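Local coordinates for putative polyphosphate kinase 2 family protein (Arthrobacter aurescens, PDB 3RHF), which probably acts as a polyphosphate kinase of the PPK2 family, transferring phosphate between polyphosphate and nucleotides, at residues Y143-A155 with E217-A231. Numbering follows the deposited sequence.
Sequences YEDVLIHRVHGWA and ERAYWDDYMDAYSVA
Leu147, just before the short helix 148-151, and Val151 within it pack against Ala227, Tyr224 and Tyr228 in a mainly apolar contact; it sets the segment after strand 135-139 against helix 221-235, which leads to edge strand 242-246 of the parallel sheet in this P-loop-type α/β/α fold. Two CH-pi contacts form its centre. Leu147 CD2 sits over the face of the Tyr228 ring, 3.7 Å from the centroid and nearly on the normal, and also meets Ala227 CB; CD1 reaches the phenol end of the same ring. One turn on, Val151 CG2 lies likewise over the Tyr224 ring, 3.8 Å from its centroid. With CG1 anti to the backbone N (chi1 178°), the other methyl of Val151 is turned to Tyr220 CB, at 3.8 Å. His152 closes this end edge-to-face, its NE2 over the centre of the Tyr220 ring, planes 79° apart, while Glu217 OE1 lies at the imidazole edge and accepts a weak hydrogen bond from Tyr224 OH. Along one side of this packing the extended Arg150 chain passes Ala227 CB, and its NH1 makes a salt bridge to Asp226 OD2 at 2.9 Å, bent to 137° at the hydrogen; NH2 adds a weak bond to the same oxygen. Val230 CG2 lies over one guanidinium face. An alanine at Arg150 would probably leave Asp226 without its cationic mate and Ala227 less covered. Leu147 also touches Gln81 of strand 75-82. The apolar faces probably fix the two segments against each other, the Arg150-Asp226 pair adding a charged tie through one carboxylate oxygen.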
loop_
_atom_site.group_PDB
_atom_site.type_symbol
_atom_site.label_atom_id
_atom_site.label_comp_id
_atom_site.label_asym_id
_atom_site.label_seq_id
_atom_site.Cartn_x
_atom_site.Cartn_y
_atom_site.Cartn_z
ATOM N N TYR A 143 -12.290 -18.781 1.703
ATOM C CA TYR A 143 -12.468 -19.849 0.764
ATOM C C TYR A 143 -11.346 -20.873 0.776
ATOM O O TYR A 143 -11.583 -22.038 0.422
ATOM C CB TYR A 143 -12.698 -19.278 -0.641
ATOM C CG TYR A 143 -14.082 -18.644 -0.709
ATOM C CD1 TYR A 143 -15.195 -19.401 -0.970
ATOM C CD2 TYR A 143 -14.264 -17.293 -0.454
ATOM C CE1 TYR A 143 -16.489 -18.813 -1.015
ATOM C CE2 TYR A 143 -15.528 -16.700 -0.488
ATOM C CZ TYR A 143 -16.642 -17.470 -0.751
ATOM O OH TYR A 143 -17.881 -16.869 -0.793
ATOM N N GLU A 144 -10.151 -20.484 1.204
ATOM C CA GLU A 144 -9.064 -21.444 1.273
ATOM C C GLU A 144 -9.526 -22.672 2.033
ATOM O O GLU A 144 -9.120 -23.820 1.691
ATOM C CB GLU A 144 -7.814 -20.886 1.944
ATOM C CG GLU A 144 -7.102 -19.823 1.120
ATOM C CD GLU A 144 -6.405 -20.381 -0.109
ATOM O OE1 GLU A 144 -5.368 -21.031 0.046
ATOM O OE2 GLU A 144 -6.864 -20.162 -1.239
ATOM N N ASP A 145 -10.405 -22.441 3.029
ATOM C CA ASP A 145 -10.850 -23.520 3.896
ATOM C C ASP A 145 -11.904 -24.413 3.267
ATOM O O ASP A 145 -12.279 -25.378 3.880
ATOM C CB ASP A 145 -11.311 -22.974 5.228
ATOM C CG ASP A 145 -10.173 -22.359 6.001
ATOM O OD1 ASP A 145 -9.313 -23.129 6.489
ATOM O OD2 ASP A 145 -10.127 -21.113 6.118
ATOM N N VAL A 146 -12.386 -24.102 2.066
ATOM C CA VAL A 146 -13.132 -25.086 1.278
ATOM C C VAL A 146 -12.485 -25.464 -0.066
ATOM O O VAL A 146 -13.163 -26.026 -0.934
ATOM C CB VAL A 146 -14.561 -24.627 1.009
ATOM C CG1 VAL A 146 -15.260 -24.454 2.310
ATOM C CG2 VAL A 146 -14.593 -23.359 0.153
ATOM N N LEU A 147 -11.202 -25.155 -0.236
ATOM C CA LEU A 147 -10.488 -25.485 -1.479
ATOM C C LEU A 147 -9.344 -26.459 -1.178
ATOM O O LEU A 147 -9.438 -27.618 -1.465
ATOM C CB LEU A 147 -9.946 -24.234 -2.192
ATOM C CG LEU A 147 -11.023 -23.277 -2.686
ATOM C CD1 LEU A 147 -10.451 -21.907 -2.938
ATOM C CD2 LEU A 147 -11.750 -23.835 -3.914
ATOM N N ILE A 148 -8.264 -25.966 -0.590
ATOM C CA ILE A 148 -7.130 -26.782 -0.314
ATOM C C ILE A 148 -7.625 -27.942 0.576
ATOM O O ILE A 148 -7.370 -29.108 0.295
ATOM C CB ILE A 148 -5.936 -25.914 0.251
ATOM C CG1 ILE A 148 -4.618 -26.702 0.202
ATOM C CG2 ILE A 148 -6.153 -25.469 1.651
ATOM C CD1 ILE A 148 -3.323 -25.811 0.360
ATOM N N HIS A 149 -8.417 -27.625 1.591
ATOM C CA HIS A 149 -8.905 -28.636 2.529
ATOM C C HIS A 149 -9.736 -29.695 1.814
ATOM O O HIS A 149 -9.692 -30.862 2.156
ATOM C CB HIS A 149 -9.743 -27.976 3.626
ATOM C CG HIS A 149 -8.943 -27.205 4.637
ATOM N ND1 HIS A 149 -9.012 -27.461 5.994
ATOM C CD2 HIS A 149 -8.075 -26.178 4.492
ATOM C CE1 HIS A 149 -8.219 -26.626 6.642
ATOM N NE2 HIS A 149 -7.632 -25.843 5.753
ATOM N N ARG A 150 -10.497 -29.296 0.811
ATOM C CA ARG A 150 -11.274 -30.266 0.070
ATOM C C ARG A 150 -10.360 -31.221 -0.694
ATOM O O ARG A 150 -10.354 -32.422 -0.439
ATOM C CB ARG A 150 -12.210 -29.551 -0.874
ATOM C CG ARG A 150 -13.095 -30.486 -1.635
ATOM C CD ARG A 150 -14.161 -29.687 -2.310
ATOM N NE ARG A 150 -15.259 -30.496 -2.789
ATOM C CZ ARG A 150 -15.231 -31.232 -3.901
ATOM N NH1 ARG A 150 -14.134 -31.299 -4.690
ATOM N NH2 ARG A 150 -16.325 -31.890 -4.245
ATOM N N VAL A 151 -9.577 -30.659 -1.608
ATOM C CA VAL A 151 -8.618 -31.390 -2.411
ATOM C C VAL A 151 -7.884 -32.461 -1.621
ATOM O O VAL A 151 -7.811 -33.604 -2.056
ATOM C CB VAL A 151 -7.571 -30.459 -2.999
ATOM C CG1 VAL A 151 -6.522 -31.255 -3.811
ATOM C CG2 VAL A 151 -8.228 -29.430 -3.879
ATOM N N HIS A 152 -7.347 -32.089 -0.470
ATOM C CA HIS A 152 -6.503 -32.983 0.316
ATOM C C HIS A 152 -7.218 -33.790 1.423
ATOM O O HIS A 152 -6.573 -34.358 2.303
ATOM C CB HIS A 152 -5.318 -32.192 0.861
ATOM C CG HIS A 152 -4.344 -31.801 -0.206
ATOM N ND1 HIS A 152 -3.801 -30.540 -0.296
ATOM C CD2 HIS A 152 -3.833 -32.508 -1.244
ATOM C CE1 HIS A 152 -2.987 -30.486 -1.334
ATOM N NE2 HIS A 152 -2.993 -31.667 -1.932
ATOM N N GLY A 153 -8.543 -33.875 1.341
ATOM C CA GLY A 153 -9.336 -34.649 2.302
ATOM C C GLY A 153 -9.204 -34.224 3.756
ATOM O O GLY A 153 -9.411 -35.039 4.658
ATOM N N TRP A 154 -8.869 -32.955 3.997
ATOM C CA TRP A 154 -8.672 -32.457 5.360
ATOM C C TRP A 154 -9.982 -32.034 6.020
ATOM O O TRP A 154 -9.968 -31.540 7.138
ATOM C CB TRP A 154 -7.696 -31.282 5.385
ATOM C CG TRP A 154 -6.285 -31.586 4.936
ATOM C CD1 TRP A 154 -5.692 -32.816 4.830
ATOM C CD2 TRP A 154 -5.272 -30.626 4.605
ATOM N NE1 TRP A 154 -4.395 -32.681 4.422
ATOM C CE2 TRP A 154 -4.106 -31.351 4.273
ATOM C CE3 TRP A 154 -5.246 -29.226 4.538
ATOM C CZ2 TRP A 154 -2.909 -30.719 3.879
ATOM C CZ3 TRP A 154 -4.059 -28.595 4.134
ATOM C CH2 TRP A 154 -2.905 -29.344 3.815
ATOM N N ALA A 155 -11.113 -32.221 5.341
ATOM C CA ALA A 155 -12.420 -32.049 5.977
ATOM C C ALA A 155 -13.493 -32.870 5.216
ATOM O O ALA A 155 -13.455 -32.931 3.987
ATOM C CB ALA A 155 -12.768 -30.566 6.027
ATOM N N GLU A 217 1.519 -29.361 -6.611
ATOM C CA GLU A 217 0.069 -29.235 -6.676
ATOM C C GLU A 217 -0.508 -29.298 -8.089
ATOM O O GLU A 217 -1.715 -29.439 -8.221
ATOM C CB GLU A 217 -0.405 -27.961 -5.958
ATOM C CG GLU A 217 0.078 -27.823 -4.488
ATOM C CD GLU A 217 -0.927 -28.284 -3.410
ATOM O OE1 GLU A 217 -1.798 -29.148 -3.672
ATOM O OE2 GLU A 217 -0.825 -27.765 -2.276
ATOM N N ARG A 218 0.319 -29.217 -9.136
ATOM C CA ARG A 218 -0.187 -29.433 -10.506
ATOM C C ARG A 218 -0.818 -30.819 -10.617
ATOM O O ARG A 218 -1.790 -31.021 -11.338
ATOM C CB ARG A 218 0.915 -29.322 -11.571
ATOM C CG ARG A 218 1.414 -27.932 -11.853
ATOM C CD ARG A 218 2.522 -27.901 -12.924
ATOM N NE ARG A 218 2.098 -28.425 -14.234
ATOM C CZ ARG A 218 1.245 -27.818 -15.066
ATOM N NH1 ARG A 218 0.939 -28.382 -16.226
ATOM N NH2 ARG A 218 0.696 -26.644 -14.763
ATOM N N ALA A 219 -0.243 -31.775 -9.898
ATOM C CA ALA A 219 -0.777 -33.119 -9.848
ATOM C C ALA A 219 -2.247 -33.076 -9.387
ATOM O O ALA A 219 -3.044 -33.910 -9.792
ATOM C CB ALA A 219 0.084 -33.987 -8.929
ATOM N N TYR A 220 -2.617 -32.068 -8.593
ATOM C CA TYR A 220 -3.974 -31.960 -8.111
ATOM C C TYR A 220 -4.830 -30.944 -8.853
ATOM O O TYR A 220 -5.932 -30.610 -8.412
ATOM C CB TYR A 220 -3.961 -31.678 -6.615
ATOM C CG TYR A 220 -3.345 -32.796 -5.800
ATOM C CD1 TYR A 220 -4.110 -33.860 -5.338
ATOM C CD2 TYR A 220 -1.992 -32.789 -5.500
ATOM C CE1 TYR A 220 -3.518 -34.900 -4.582
ATOM C CE2 TYR A 220 -1.395 -33.811 -4.759
ATOM C CZ TYR A 220 -2.158 -34.859 -4.308
ATOM O OH TYR A 220 -1.550 -35.848 -3.589
ATOM N N TRP A 221 -4.388 -30.530 -10.026
ATOM C CA TRP A 221 -5.049 -29.440 -10.727
ATOM C C TRP A 221 -6.562 -29.601 -10.955
ATOM O O TRP A 221 -7.316 -28.635 -10.811
ATOM C CB TRP A 221 -4.355 -29.131 -12.067
ATOM C CG TRP A 221 -4.958 -27.938 -12.779
ATOM C CD1 TRP A 221 -6.080 -27.932 -13.530
ATOM C CD2 TRP A 221 -4.482 -26.592 -12.772
ATOM N NE1 TRP A 221 -6.325 -26.680 -14.024
ATOM C CE2 TRP A 221 -5.363 -25.836 -13.563
ATOM C CE3 TRP A 221 -3.390 -25.957 -12.177
ATOM C CZ2 TRP A 221 -5.192 -24.487 -13.798
ATOM C CZ3 TRP A 221 -3.218 -24.612 -12.387
ATOM C CH2 TRP A 221 -4.125 -23.880 -13.190
ATOM N N ASP A 222 -7.017 -30.782 -11.351
ATOM C CA ASP A 222 -8.425 -30.905 -11.710
ATOM C C ASP A 222 -9.275 -30.970 -10.452
ATOM O O ASP A 222 -10.427 -30.576 -10.505
ATOM C CB ASP A 222 -8.686 -32.116 -12.626
ATOM C CG ASP A 222 -8.025 -31.967 -14.017
ATOM O OD1 ASP A 222 -8.239 -30.928 -14.717
ATOM O OD2 ASP A 222 -7.298 -32.912 -14.403
ATOM N N ASP A 223 -8.712 -31.472 -9.346
ATOM C CA ASP A 223 -9.399 -31.508 -8.046
ATOM C C ASP A 223 -9.675 -30.039 -7.591
ATOM O O ASP A 223 -10.816 -29.673 -7.227
ATOM C CB ASP A 223 -8.564 -32.253 -6.975
ATOM C CG ASP A 223 -8.368 -33.786 -7.265
ATOM O OD1 ASP A 223 -9.369 -34.479 -7.564
ATOM O OD2 ASP A 223 -7.209 -34.303 -7.157
ATOM N N TYR A 224 -8.640 -29.191 -7.681
ATOM C CA TYR A 224 -8.802 -27.767 -7.458
ATOM C C TYR A 224 -9.847 -27.145 -8.347
ATOM O O TYR A 224 -10.656 -26.418 -7.856
ATOM C CB TYR A 224 -7.494 -27.029 -7.632
ATOM C CG TYR A 224 -6.577 -27.043 -6.434
ATOM C CD1 TYR A 224 -6.805 -26.220 -5.324
ATOM C CD2 TYR A 224 -5.458 -27.851 -6.421
ATOM C CE1 TYR A 224 -5.926 -26.239 -4.211
ATOM C CE2 TYR A 224 -4.596 -27.863 -5.346
ATOM C CZ TYR A 224 -4.818 -27.064 -4.249
ATOM O OH TYR A 224 -3.896 -27.120 -3.229
HETATM N N MSE A 225 -9.850 -27.387 -9.646
HETATM C CA MSE A 225 -10.939 -26.841 -10.460
HETATM C C MSE A 225 -12.327 -27.279 -9.989
HETATM O O MSE A 225 -13.295 -26.520 -10.092
HETATM C CB MSE A 225 -10.817 -27.239 -11.928
HETATM C CG MSE A 225 -9.662 -26.575 -12.728
HETATM SE SE MSE A 225 -9.336 -24.644 -12.456
HETATM C CE MSE A 225 -8.140 -24.709 -10.890
ATOM N N ASP A 226 -12.423 -28.522 -9.501
ATOM C CA ASP A 226 -13.696 -29.059 -8.986
ATOM C C ASP A 226 -14.101 -28.316 -7.671
ATOM O O ASP A 226 -15.269 -27.935 -7.467
ATOM C CB ASP A 226 -13.618 -30.607 -8.820
ATOM C CG ASP A 226 -14.968 -31.234 -8.503
ATOM O OD1 ASP A 226 -15.892 -31.100 -9.337
ATOM O OD2 ASP A 226 -15.131 -31.844 -7.407
ATOM N N ALA A 227 -13.116 -28.132 -6.800
ATOM C CA ALA A 227 -13.320 -27.440 -5.550
ATOM C C ALA A 227 -13.878 -26.046 -5.804
ATOM O O ALA A 227 -14.824 -25.610 -5.145
ATOM C CB ALA A 227 -12.017 -27.349 -4.792
ATOM N N TYR A 228 -13.287 -25.361 -6.773
ATOM C CA TYR A 228 -13.706 -24.024 -7.094
ATOM C C TYR A 228 -15.131 -24.058 -7.581
ATOM O O TYR A 228 -15.965 -23.268 -7.143
ATOM C CB TYR A 228 -12.772 -23.378 -8.150
ATOM C CG TYR A 228 -11.623 -22.616 -7.504
ATOM C CD1 TYR A 228 -11.839 -21.386 -6.900
ATOM C CD2 TYR A 228 -10.332 -23.145 -7.456
ATOM C CE1 TYR A 228 -10.815 -20.710 -6.287
ATOM C CE2 TYR A 228 -9.291 -22.443 -6.825
ATOM C CZ TYR A 228 -9.554 -21.226 -6.239
ATOM O OH TYR A 228 -8.557 -20.503 -5.591
ATOM N N SER A 229 -15.411 -24.971 -8.507
ATOM C CA SER A 229 -16.687 -24.951 -9.177
ATOM C C SER A 229 -17.770 -25.280 -8.190
ATOM O O SER A 229 -18.825 -24.700 -8.252
ATOM C CB SER A 229 -16.704 -25.889 -10.390
ATOM O OG SER A 229 -16.562 -27.185 -9.944
ATOM N N VAL A 230 -17.494 -26.175 -7.247
ATOM C CA VAL A 230 -18.472 -26.496 -6.209
ATOM C C VAL A 230 -18.673 -25.301 -5.289
ATOM O O VAL A 230 -19.818 -24.854 -5.087
ATOM C CB VAL A 230 -18.099 -27.747 -5.416
ATOM C CG1 VAL A 230 -19.059 -27.933 -4.198
ATOM C CG2 VAL A 230 -18.135 -28.955 -6.353
ATOM N N ALA A 231 -17.569 -24.773 -4.776
ATOM C CA ALA A 231 -17.554 -23.495 -4.034
ATOM C C ALA A 231 -18.418 -22.424 -4.684
ATOM O O ALA A 231 -19.152 -21.734 -3.979
ATOM C CB ALA A 231 -16.107 -22.966 -3.870
#